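Local coordinates for protein pullulanase (Bacillus acidopullulyticus, PDB 2WAN) that hydrolyses the alpha-1,6-glucosidic linkages of pullulan and probably of branched starch polysaccharides, at residues V767-G772 with V870-N875; H827-M832 with F854-Y859; D863-I868 with I897-L902. All coordinates share one frame; numbering follows the deposited sequence.

All three contacts gather where the parallel-stranded catalytic barrel meets the C-terminal all-beta domain. Contact 1 fastens the end of a barrel helix to strand 868-873, and contact 2, with its centre about 13 Å from that of contact 1, sets the turn after helix 811-826 on the neighbouring strand 852-856. Backbone pairing joins the two strands, as at Val870 O with Phe854 N (2.9 Å), and Gln771 OE1 reaches Met832 N at 2.9 Å. Contact 3 lies nearer the surface, its centre about 11 Å from that of contact 2, and His827 links them: its ND1 is 2.6 Å from Asp863 OD1. The bound sulfate belongs to contact 2 and probably comes from the crystallisation liquor.

Contact 1 of 3, residues V767-G772 with V870-N875; sequences VFTSQG and VMYNPN
At the interface between the catalytic (beta/alpha)8 barrel and the C-terminal all-beta domain, Thr769, the last residue of helix 753-769, meets Tyr872 on strand 868-873. The helix leads into strand 773-777, the eighth of the barrel, while the opposing strand runs between strands 852-856 and 915-920 of an antiparallel sheet. Tyr872 OH donates a short hydrogen bond to Thr769 OG1 (2.6 Å). The threonine oxygen comes in at the edge of the phenol, in the plane of the ring, and also lies 3.3 Å from Tyr872 CE1. Thr769 holds OG1 between its backbone N and carbonyl carbon (chi1 55°), where the hydroxyl can also bond to Ala765 O one helical turn earlier. The buried OG1 is therefore gripped from two parts of the fold, and the phenol is tied to the closing turn of the helix. Ser770 OG is 4.0 Å from Tyr872 OH, too far to bond, and is taken by Val766 O instead. Two residues before the tyrosine on the same strand, Val870 adds a looser van der Waals touch, its methyl CG1 lying 4.1 Å from the hydroxyl oxygen Thr769 OG1. Phe699 packs on the tyrosine, and Met820 of helix 811-826 on Thr769. At the end of the strand Asn873 makes an Asx turn: its OD1 accepts from Asn875 N at 3.1 Å, with the donor 59° out of the carbonyl plane. The same oxygen takes a second bond from Asn875 ND2 at 3.0 Å, nearly in line with the side-chain C=O (174°).

Contact 2 of 3, residues H827-M832 with F854-Y859; sequences HPAFRM and FELKNY. With SO4 (sulfate ion), chain J.
Arg831 NH1 is gripped by two anions: it donates to O4 of the sulfate at 2.7 Å and forms a salt bridge with Asp432. Arg831 follows the 3-10 turn of residues 828-830, which comes after helix 811-826 and lies against strand 852-856 of the C-terminal all-beta domain. A nearly straight second bond, Arg831 NH2 to sulfate O3 (2.9 Å, 170°), makes the grip on the ion bidentate, and O3 lies in the plane of the guanidinium at its edge. A bend at chi3 (-85°) folds the arginine back over its own turn, with Pro828 CA 3.4 Å above one face of the group and NE bonded to Arg824 O. A leucine in its place would probably leave Asp432 without its cationic mate, Arg824 O without this donor and the sulfate without its two N-H bonds. The turn is closed by Arg831 N to Pro828 O at 2.8 Å. Across the contact, one leucine carries the packing. Leu856 CD1 fits among the Ala829 methyl group, the Ala829 carbonyl oxygen and the Phe830 ring, 3.9 Å from Ala829 CB. The Phe830 and Leu856 side chains cross at about a right angle; CD1 makes an off-centre CH-pi contact, 4.2 Å from the Phe830 ring centroid and 29° off its normal. The other branch serves Met832, whose chain bends at its last torsion and brings its terminal methyl CE to within 3.9 Å of Leu856 CD2.

Contact 3 of 3, residues D863-I868 with I897-L902; sequences DTWKNI and IGEKSL
Neither segment forms a regular helix or strand over most of its length, and their backbones stay well apart: the nearest CA atoms, of Trp865 and Glu899, are 10.4 Å from each other. The gap is spanned by side chains. The six-membered part of the Trp865 indole reaches Glu899, whose OE1 lies obliquely to the ring, 3.3 Å from CZ2 and 3.6 Å from CH2. Indole and carboxylate planes stand 44° apart. Glu899 turns inward through a bend at chi2 (-73°), which carries OE1 towards the ring and to His827 NE2, its hydrogen-bond partner. Gly898 O sits at the ring edge, 4.1 Å from Trp865 CH2. The contact thus joins two loops of the C-terminal all-beta domain, one leading into strand 868-873 and the other out of strand 896-897. On the first, an Asx turn fixes the tryptophan backbone: Trp865 N donates to Asp863 OD1 at 2.9 Å, on the anti lone pair. His827, bonded to both Asp863 and Glu899, stacks its imidazole on the indole. Held between two carboxylates, His827 is likely to be protonated. A glycerol, probably from the crystallisation liquor, bonds to Glu899 O.

Contact 1 of 3, residues V767-G772 with V870-N875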
loop_
_atom_site.group_PDB
_atom_site.type_symbol
_atom_site.label_atom_id
_atom_site.label_comp_id
_atom_site.label_asym_id
_atom_site.label_seq_id
_atom_site.Cartn_x
_atom_site.Cartn_y
_atom_site.Cartn_z
ATOM N N VAL A 767 -6.663 -5.751 -21.494
ATOM C CA VAL A 767 -6.204 -4.667 -20.619
ATOM C C VAL A 767 -6.348 -3.297 -21.309
ATOM O O VAL A 767 -6.862 -2.334 -20.712
ATOM C CB VAL A 767 -4.765 -4.901 -20.112
ATOM C CG1 VAL A 767 -4.250 -3.648 -19.339
ATOM C CG2 VAL A 767 -4.709 -6.134 -19.214
ATOM N N PHE A 768 -5.935 -3.210 -22.573
ATOM C CA PHE A 768 -5.924 -1.925 -23.279
ATOM C C PHE A 768 -7.306 -1.450 -23.738
ATOM O O PHE A 768 -7.477 -0.251 -24.051
ATOM C CB PHE A 768 -4.983 -1.980 -24.491
ATOM C CG PHE A 768 -3.525 -2.239 -24.139
ATOM C CD1 PHE A 768 -2.925 -1.604 -23.046
ATOM C CD2 PHE A 768 -2.761 -3.082 -24.929
ATOM C CE1 PHE A 768 -1.560 -1.813 -22.754
ATOM C CE2 PHE A 768 -1.412 -3.318 -24.653
ATOM C CZ PHE A 768 -0.805 -2.668 -23.569
ATOM N N THR A 769 -8.288 -2.356 -23.799
ATOM C CA THR A 769 -9.620 -1.966 -24.304
ATOM C C THR A 769 -10.717 -1.962 -23.236
ATOM O O THR A 769 -11.881 -1.648 -23.551
ATOM C CB THR A 769 -10.068 -2.813 -25.527
ATOM O OG1 THR A 769 -10.011 -4.209 -25.210
ATOM C CG2 THR A 769 -9.175 -2.515 -26.728
ATOM N N SER A 770 -10.344 -2.294 -21.997
ATOM C CA SER A 770 -11.273 -2.286 -20.850
ATOM C C SER A 770 -11.358 -0.882 -20.249
ATOM O O SER A 770 -10.371 -0.125 -20.250
ATOM C CB SER A 770 -10.794 -3.254 -19.773
ATOM O OG SER A 770 -10.992 -4.605 -20.191
ATOM N N GLN A 771 -12.527 -0.532 -19.719
ATOM C CA GLN A 771 -12.629 0.687 -18.898
ATOM C C GLN A 771 -11.749 0.539 -17.654
ATOM O O GLN A 771 -11.614 -0.562 -17.111
ATOM C CB GLN A 771 -14.086 0.948 -18.480
ATOM C CG GLN A 771 -15.078 1.016 -19.657
ATOM C CD GLN A 771 -14.811 2.189 -20.589
ATOM O OE1 GLN A 771 -14.553 3.305 -20.142
ATOM N NE2 GLN A 771 -14.876 1.937 -21.895
ATOM N N GLY A 772 -11.159 1.644 -17.193
ATOM C CA GLY A 772 -10.228 1.588 -16.071
ATOM C C GLY A 772 -8.851 2.116 -16.450
ATOM O O GLY A 772 -8.694 2.829 -17.464
ATOM N N VAL A 870 -16.090 -4.103 -29.829
ATOM C CA VAL A 870 -14.894 -4.898 -29.544
ATOM C C VAL A 870 -15.363 -6.328 -29.239
ATOM O O VAL A 870 -16.327 -6.514 -28.498
ATOM C CB VAL A 870 -14.134 -4.364 -28.288
ATOM C CG1 VAL A 870 -12.963 -5.283 -27.885
ATOM C CG2 VAL A 870 -13.631 -2.932 -28.521
ATOM N N MET A 871 -14.674 -7.329 -29.792
ATOM C CA MET A 871 -14.932 -8.735 -29.422
ATOM C C MET A 871 -13.628 -9.494 -29.203
ATOM O O MET A 871 -12.740 -9.469 -30.072
ATOM C CB MET A 871 -15.767 -9.449 -30.499
ATOM C CG MET A 871 -15.989 -10.932 -30.179
ATOM S SD MET A 871 -17.210 -11.609 -31.305
ATOM C CE MET A 871 -16.812 -13.361 -31.183
ATOM N N TYR A 872 -13.524 -10.154 -28.048
ATOM C CA TYR A 872 -12.383 -11.012 -27.729
ATOM C C TYR A 872 -12.763 -12.441 -28.070
ATOM O O TYR A 872 -13.776 -12.942 -27.572
ATOM C CB TYR A 872 -12.028 -10.945 -26.239
ATOM C CG TYR A 872 -11.933 -9.552 -25.652
ATOM C CD1 TYR A 872 -11.086 -8.593 -26.195
ATOM C CD2 TYR A 872 -12.666 -9.223 -24.521
ATOM C CE1 TYR A 872 -11.002 -7.296 -25.624
ATOM C CE2 TYR A 872 -12.599 -7.947 -23.957
ATOM C CZ TYR A 872 -11.770 -6.999 -24.517
ATOM O OH TYR A 872 -11.710 -5.753 -23.940
ATOM N N ASN A 873 -11.966 -13.077 -28.921
ATOM C CA ASN A 873 -12.138 -14.503 -29.253
ATOM C C ASN A 873 -10.912 -15.333 -28.862
ATOM O O ASN A 873 -9.978 -15.442 -29.660
ATOM C CB ASN A 873 -12.416 -14.713 -30.741
ATOM C CG ASN A 873 -12.550 -16.192 -31.078
ATOM O OD1 ASN A 873 -12.900 -16.978 -30.208
ATOM N ND2 ASN A 873 -12.238 -16.569 -32.301
ATOM N N PRO A 874 -10.925 -15.936 -27.656
ATOM C CA PRO A 874 -9.786 -16.741 -27.194
ATOM C C PRO A 874 -9.745 -18.152 -27.769
ATOM O O PRO A 874 -8.767 -18.872 -27.562
ATOM C CB PRO A 874 -10.017 -16.827 -25.688
ATOM C CG PRO A 874 -11.496 -16.720 -25.534
ATOM C CD PRO A 874 -11.929 -15.751 -26.592
ATOM N N ASN A 875 -10.796 -18.531 -28.479
ATOM C CA ASN A 875 -10.938 -19.900 -28.968
ATOM C C ASN A 875 -10.058 -20.210 -30.165
ATOM O O ASN A 875 -9.640 -19.316 -30.900
ATOM C CB ASN A 875 -12.403 -20.167 -29.276
ATOM C CG ASN A 875 -13.277 -19.902 -28.089
ATOM O OD1 ASN A 875 -13.211 -20.621 -27.088
ATOM N ND2 ASN A 875 -14.075 -18.833 -28.164
#

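Contact 2 of 3, residues H827-M832 with F854-Y859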
loop_
_atom_site.group_PDB
_atom_site.type_symbol
_atom_site.label_atom_id
_atom_site.label_comp_id
_atom_site.label_asym_id
_atom_site.label_seq_id
_atom_site.Cartn_x
_atom_site.Cartn_y
_atom_site.Cartn_z
ATOM N N HIS A 827 -9.044 7.364 -28.679
ATOM C CA HIS A 827 -10.473 7.108 -28.562
ATOM C C HIS A 827 -10.950 7.100 -27.139
ATOM O O HIS A 827 -10.870 6.069 -26.456
ATOM C CB HIS A 827 -10.846 5.820 -29.322
ATOM C CG HIS A 827 -10.783 6.017 -30.793
ATOM N ND1 HIS A 827 -11.755 6.706 -31.486
ATOM C CD2 HIS A 827 -9.804 5.734 -31.687
ATOM C CE1 HIS A 827 -11.396 6.801 -32.751
ATOM N NE2 HIS A 827 -10.215 6.224 -32.900
ATOM N N PRO A 828 -11.463 8.262 -26.678
ATOM C CA PRO A 828 -11.867 8.406 -25.280
ATOM C C PRO A 828 -13.079 7.551 -24.845
ATOM O O PRO A 828 -13.352 7.444 -23.647
ATOM C CB PRO A 828 -12.118 9.926 -25.140
ATOM C CG PRO A 828 -12.488 10.391 -26.532
ATOM C CD PRO A 828 -11.623 9.513 -27.447
ATOM N N ALA A 829 -13.777 6.912 -25.792
ATOM C CA ALA A 829 -14.839 5.938 -25.451
ATOM C C ALA A 829 -14.295 4.795 -24.597
ATOM O O ALA A 829 -15.005 4.249 -23.762
ATOM C CB ALA A 829 -15.464 5.368 -26.719
ATOM N N PHE A 830 -13.025 4.449 -24.810
ATOM C CA PHE A 830 -12.338 3.443 -24.000
ATOM C C PHE A 830 -11.986 3.916 -22.588
ATOM O O PHE A 830 -11.552 3.109 -21.752
ATOM C CB PHE A 830 -11.044 3.001 -24.703
ATOM C CG PHE A 830 -11.274 2.235 -25.989
ATOM C CD1 PHE A 830 -11.790 0.944 -25.966
ATOM C CD2 PHE A 830 -10.947 2.816 -27.211
ATOM C CE1 PHE A 830 -11.989 0.234 -27.164
ATOM C CE2 PHE A 830 -11.127 2.119 -28.415
ATOM C CZ PHE A 830 -11.662 0.822 -28.386
ATOM N N ARG A 831 -12.199 5.212 -22.317
ATOM C CA ARG A 831 -11.677 5.860 -21.118
ATOM C C ARG A 831 -12.771 6.711 -20.467
ATOM O O ARG A 831 -12.535 7.849 -20.033
ATOM C CB ARG A 831 -10.472 6.733 -21.487
ATOM C CG ARG A 831 -9.298 5.910 -22.023
ATOM C CD ARG A 831 -8.129 6.817 -22.376
ATOM N NE ARG A 831 -8.241 7.370 -23.721
ATOM C CZ ARG A 831 -8.489 8.637 -24.034
ATOM N NH1 ARG A 831 -8.703 9.570 -23.096
ATOM N NH2 ARG A 831 -8.529 8.981 -25.312
ATOM N N MET A 832 -13.978 6.151 -20.391
ATOM C CA MET A 832 -15.054 6.829 -19.634
ATOM C C MET A 832 -14.623 7.043 -18.180
ATOM O O MET A 832 -13.827 6.258 -17.633
ATOM C CB MET A 832 -16.366 6.049 -19.748
ATOM C CG MET A 832 -16.900 6.089 -21.140
ATOM S SD MET A 832 -18.486 5.249 -21.304
ATOM C CE MET A 832 -17.996 3.715 -22.115
ATOM N N PHE A 854 -18.704 -6.326 -26.898
ATOM C CA PHE A 854 -19.419 -5.151 -26.382
ATOM C C PHE A 854 -19.414 -3.994 -27.347
ATOM O O PHE A 854 -18.592 -3.950 -28.267
ATOM C CB PHE A 854 -18.895 -4.714 -25.002
ATOM C CG PHE A 854 -17.437 -4.349 -24.982
ATOM C CD1 PHE A 854 -17.029 -3.028 -25.178
ATOM C CD2 PHE A 854 -16.467 -5.328 -24.754
ATOM C CE1 PHE A 854 -15.673 -2.694 -25.152
ATOM C CE2 PHE A 854 -15.110 -5.001 -24.719
ATOM C CZ PHE A 854 -14.708 -3.684 -24.906
ATOM N N GLU A 855 -20.324 -3.048 -27.112
ATOM C CA GLU A 855 -20.452 -1.871 -27.949
ATOM C C GLU A 855 -20.397 -0.626 -27.076
ATOM O O GLU A 855 -21.038 -0.568 -26.007
ATOM C CB GLU A 855 -21.778 -1.912 -28.726
ATOM C CG GLU A 855 -21.911 -0.785 -29.749
ATOM C CD GLU A 855 -23.258 -0.817 -30.494
ATOM O OE1 GLU A 855 -24.153 -1.616 -30.120
ATOM O OE2 GLU A 855 -23.404 -0.049 -31.464
ATOM N N LEU A 856 -19.607 0.347 -27.538
ATOM C CA LEU A 856 -19.463 1.663 -26.904
ATOM C C LEU A 856 -20.255 2.606 -27.789
ATOM O O LEU A 856 -19.879 2.860 -28.943
ATOM C CB LEU A 856 -17.968 2.072 -26.826
ATOM C CG LEU A 856 -17.053 1.053 -26.119
ATOM C CD1 LEU A 856 -15.581 1.467 -26.157
ATOM C CD2 LEU A 856 -17.493 0.827 -24.664
ATOM N N LYS A 857 -21.385 3.102 -27.273
ATOM C CA LYS A 857 -22.335 3.840 -28.104
ATOM C C LYS A 857 -22.328 5.333 -27.841
ATOM O O LYS A 857 -21.822 5.779 -26.823
ATOM C CB LYS A 857 -23.759 3.337 -27.843
ATOM C CG LYS A 857 -23.929 1.833 -28.075
ATOM C CD LYS A 857 -25.239 1.349 -27.431
ATOM C CE LYS A 857 -25.155 1.480 -25.909
ATOM N NZ LYS A 857 -26.473 1.474 -25.206
ATOM N N ASN A 858 -22.950 6.076 -28.753
ATOM C CA ASN A 858 -23.354 7.465 -28.489
ATOM C C ASN A 858 -22.151 8.417 -28.488
ATOM O O ASN A 858 -22.149 9.355 -27.711
ATOM C CB ASN A 858 -24.082 7.616 -27.113
ATOM C CG ASN A 858 -25.258 6.648 -26.909
ATOM O OD1 ASN A 858 -26.100 6.476 -27.808
ATOM N ND2 ASN A 858 -25.336 6.029 -25.691
ATOM N N TYR A 859 -21.140 8.170 -29.326
ATOM C CA TYR A 859 -19.882 8.961 -29.283
ATOM C C TYR A 859 -19.384 9.048 -27.834
ATOM O O TYR A 859 -19.149 10.149 -27.312
ATOM C CB TYR A 859 -20.095 10.390 -29.823
ATOM C CG TYR A 859 -20.656 10.459 -31.219
ATOM C CD1 TYR A 859 -19.849 10.211 -32.313
ATOM C CD2 TYR A 859 -22.005 10.793 -31.436
ATOM C CE1 TYR A 859 -20.361 10.248 -33.604
ATOM C CE2 TYR A 859 -22.531 10.842 -32.731
ATOM C CZ TYR A 859 -21.699 10.579 -33.804
ATOM O OH TYR A 859 -22.175 10.629 -35.092
HETATM S S SO4 J . -8.546 12.767 -24.790
HETATM O O1 SO4 J . -9.310 13.979 -25.079
HETATM O O2 SO4 J . -7.108 13.084 -24.770
HETATM O O3 SO4 J . -8.781 11.784 -25.871
HETATM O O4 SO4 J . -8.936 12.262 -23.458
#

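Contact 3 of 3, residues D863-I868 with I897-L902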
loop_
_atom_site.group_PDB
_atom_site.type_symbol
_atom_site.label_atom_id
_atom_site.label_comp_id
_atom_site.label_asym_id
_atom_site.label_seq_id
_atom_site.Cartn_x
_atom_site.Cartn_y
_atom_site.Cartn_z
ATOM N N ASP A 863 -15.928 10.672 -28.009
ATOM C CA ASP A 863 -15.232 9.973 -29.096
ATOM C C ASP A 863 -15.679 10.483 -30.459
ATOM O O ASP A 863 -16.843 10.891 -30.619
ATOM C CB ASP A 863 -15.486 8.460 -29.003
ATOM C CG ASP A 863 -14.312 7.670 -29.508
ATOM O OD1 ASP A 863 -14.134 7.592 -30.747
ATOM O OD2 ASP A 863 -13.544 7.166 -28.656
ATOM N N THR A 864 -14.782 10.430 -31.442
ATOM C CA THR A 864 -15.126 10.787 -32.811
ATOM C C THR A 864 -15.775 9.625 -33.576
ATOM O O THR A 864 -16.218 9.793 -34.723
ATOM C CB THR A 864 -13.921 11.308 -33.602
ATOM O OG1 THR A 864 -12.869 10.337 -33.556
ATOM C CG2 THR A 864 -13.408 12.641 -33.012
ATOM N N TRP A 865 -15.818 8.454 -32.951
ATOM C CA TRP A 865 -16.548 7.320 -33.549
ATOM C C TRP A 865 -17.877 7.117 -32.806
ATOM O O TRP A 865 -17.901 6.982 -31.581
ATOM C CB TRP A 865 -15.710 6.033 -33.491
ATOM C CG TRP A 865 -14.550 6.013 -34.457
ATOM C CD1 TRP A 865 -14.338 6.833 -35.529
ATOM C CD2 TRP A 865 -13.472 5.053 -34.464
ATOM N NE1 TRP A 865 -13.159 6.469 -36.186
ATOM C CE2 TRP A 865 -12.618 5.381 -35.546
ATOM C CE3 TRP A 865 -13.130 3.977 -33.632
ATOM C CZ2 TRP A 865 -11.457 4.645 -35.847
ATOM C CZ3 TRP A 865 -11.966 3.249 -33.919
ATOM C CH2 TRP A 865 -11.148 3.582 -35.017
ATOM N N LYS A 866 -18.985 7.083 -33.559
ATOM C CA LYS A 866 -20.320 6.963 -32.960
ATOM C C LYS A 866 -20.488 5.676 -32.136
ATOM O O LYS A 866 -20.880 5.710 -30.953
ATOM C CB LYS A 866 -21.404 7.014 -34.059
ATOM C CG LYS A 866 -22.820 6.907 -33.500
ATOM C CD LYS A 866 -23.873 7.056 -34.595
ATOM C CE LYS A 866 -25.269 7.136 -33.992
ATOM N NZ LYS A 866 -26.318 7.270 -35.060
ATOM N N ASN A 867 -20.225 4.541 -32.785
ATOM C CA ASN A 867 -20.319 3.246 -32.152
ATOM C C ASN A 867 -19.009 2.503 -32.374
ATOM O O ASN A 867 -18.480 2.503 -33.505
ATOM C CB ASN A 867 -21.476 2.434 -32.780
ATOM C CG ASN A 867 -22.837 3.045 -32.508
ATOM O OD1 ASN A 867 -23.117 3.533 -31.401
ATOM N ND2 ASN A 867 -23.702 3.026 -33.523
ATOM N N ILE A 868 -18.496 1.895 -31.306
ATOM C CA ILE A 868 -17.338 1.012 -31.403
ATOM C C ILE A 868 -17.716 -0.366 -30.899
ATOM O O ILE A 868 -18.295 -0.512 -29.819
ATOM C CB ILE A 868 -16.143 1.540 -30.575
ATOM C CG1 ILE A 868 -15.845 3.005 -30.944
ATOM C CG2 ILE A 868 -14.899 0.620 -30.769
ATOM C CD1 ILE A 868 -14.733 3.649 -30.131
ATOM N N ILE A 897 -4.318 -3.636 -36.348
ATOM C CA ILE A 897 -5.135 -2.763 -35.506
ATOM C C ILE A 897 -4.789 -1.320 -35.888
ATOM O O ILE A 897 -3.610 -0.996 -36.045
ATOM C CB ILE A 897 -4.791 -2.943 -34.003
ATOM C CG1 ILE A 897 -4.916 -4.413 -33.574
ATOM C CG2 ILE A 897 -5.625 -1.981 -33.102
ATOM C CD1 ILE A 897 -6.338 -4.952 -33.563
ATOM N N GLY A 898 -5.788 -0.464 -36.062
ATOM C CA GLY A 898 -5.478 0.914 -36.419
ATOM C C GLY A 898 -6.693 1.793 -36.583
ATOM O O GLY A 898 -7.803 1.432 -36.176
ATOM N N GLU A 899 -6.470 2.944 -37.223
ATOM C CA GLU A 899 -7.534 3.913 -37.465
ATOM C C GLU A 899 -8.192 3.795 -38.839
ATOM O O GLU A 899 -9.192 4.472 -39.104
ATOM C CB GLU A 899 -6.965 5.331 -37.318
ATOM C CG GLU A 899 -6.346 5.608 -35.946
ATOM C CD GLU A 899 -7.385 5.763 -34.825
ATOM O OE1 GLU A 899 -8.562 6.039 -35.135
ATOM O OE2 GLU A 899 -6.999 5.667 -33.630
ATOM N N LYS A 900 -7.608 2.970 -39.710
ATOM C CA LYS A 900 -7.977 2.923 -41.129
ATOM C C LYS A 900 -8.931 1.765 -41.411
ATOM O O LYS A 900 -8.887 0.727 -40.738
ATOM C CB LYS A 900 -6.731 2.732 -42.013
ATOM C CG LYS A 900 -5.639 3.803 -41.879
ATOM C CD LYS A 900 -4.338 3.244 -42.474
ATOM C CE LYS A 900 -3.170 4.204 -42.336
ATOM N NZ LYS A 900 -3.068 5.107 -43.508
ATOM N N SER A 901 -9.773 1.936 -42.423
ATOM C CA SER A 901 -10.671 0.861 -42.848
ATOM C C SER A 901 -9.916 -0.355 -43.374
ATOM O O SER A 901 -9.046 -0.227 -44.246
ATOM C CB SER A 901 -11.613 1.352 -43.948
ATOM O OG SER A 901 -12.414 0.257 -44.404
ATOM N N LEU A 902 -10.268 -1.521 -42.839
ATOM C CA LEU A 902 -9.767 -2.810 -43.330
ATOM C C LEU A 902 -10.836 -3.527 -44.138
ATOM O O LEU A 902 -10.667 -4.688 -44.523
ATOM C CB LEU A 902 -9.375 -3.701 -42.154
ATOM C CG LEU A 902 -8.330 -3.127 -41.193
ATOM C CD1 LEU A 902 -8.020 -4.128 -40.100
ATOM C CD2 LEU A 902 -7.033 -2.715 -41.948
#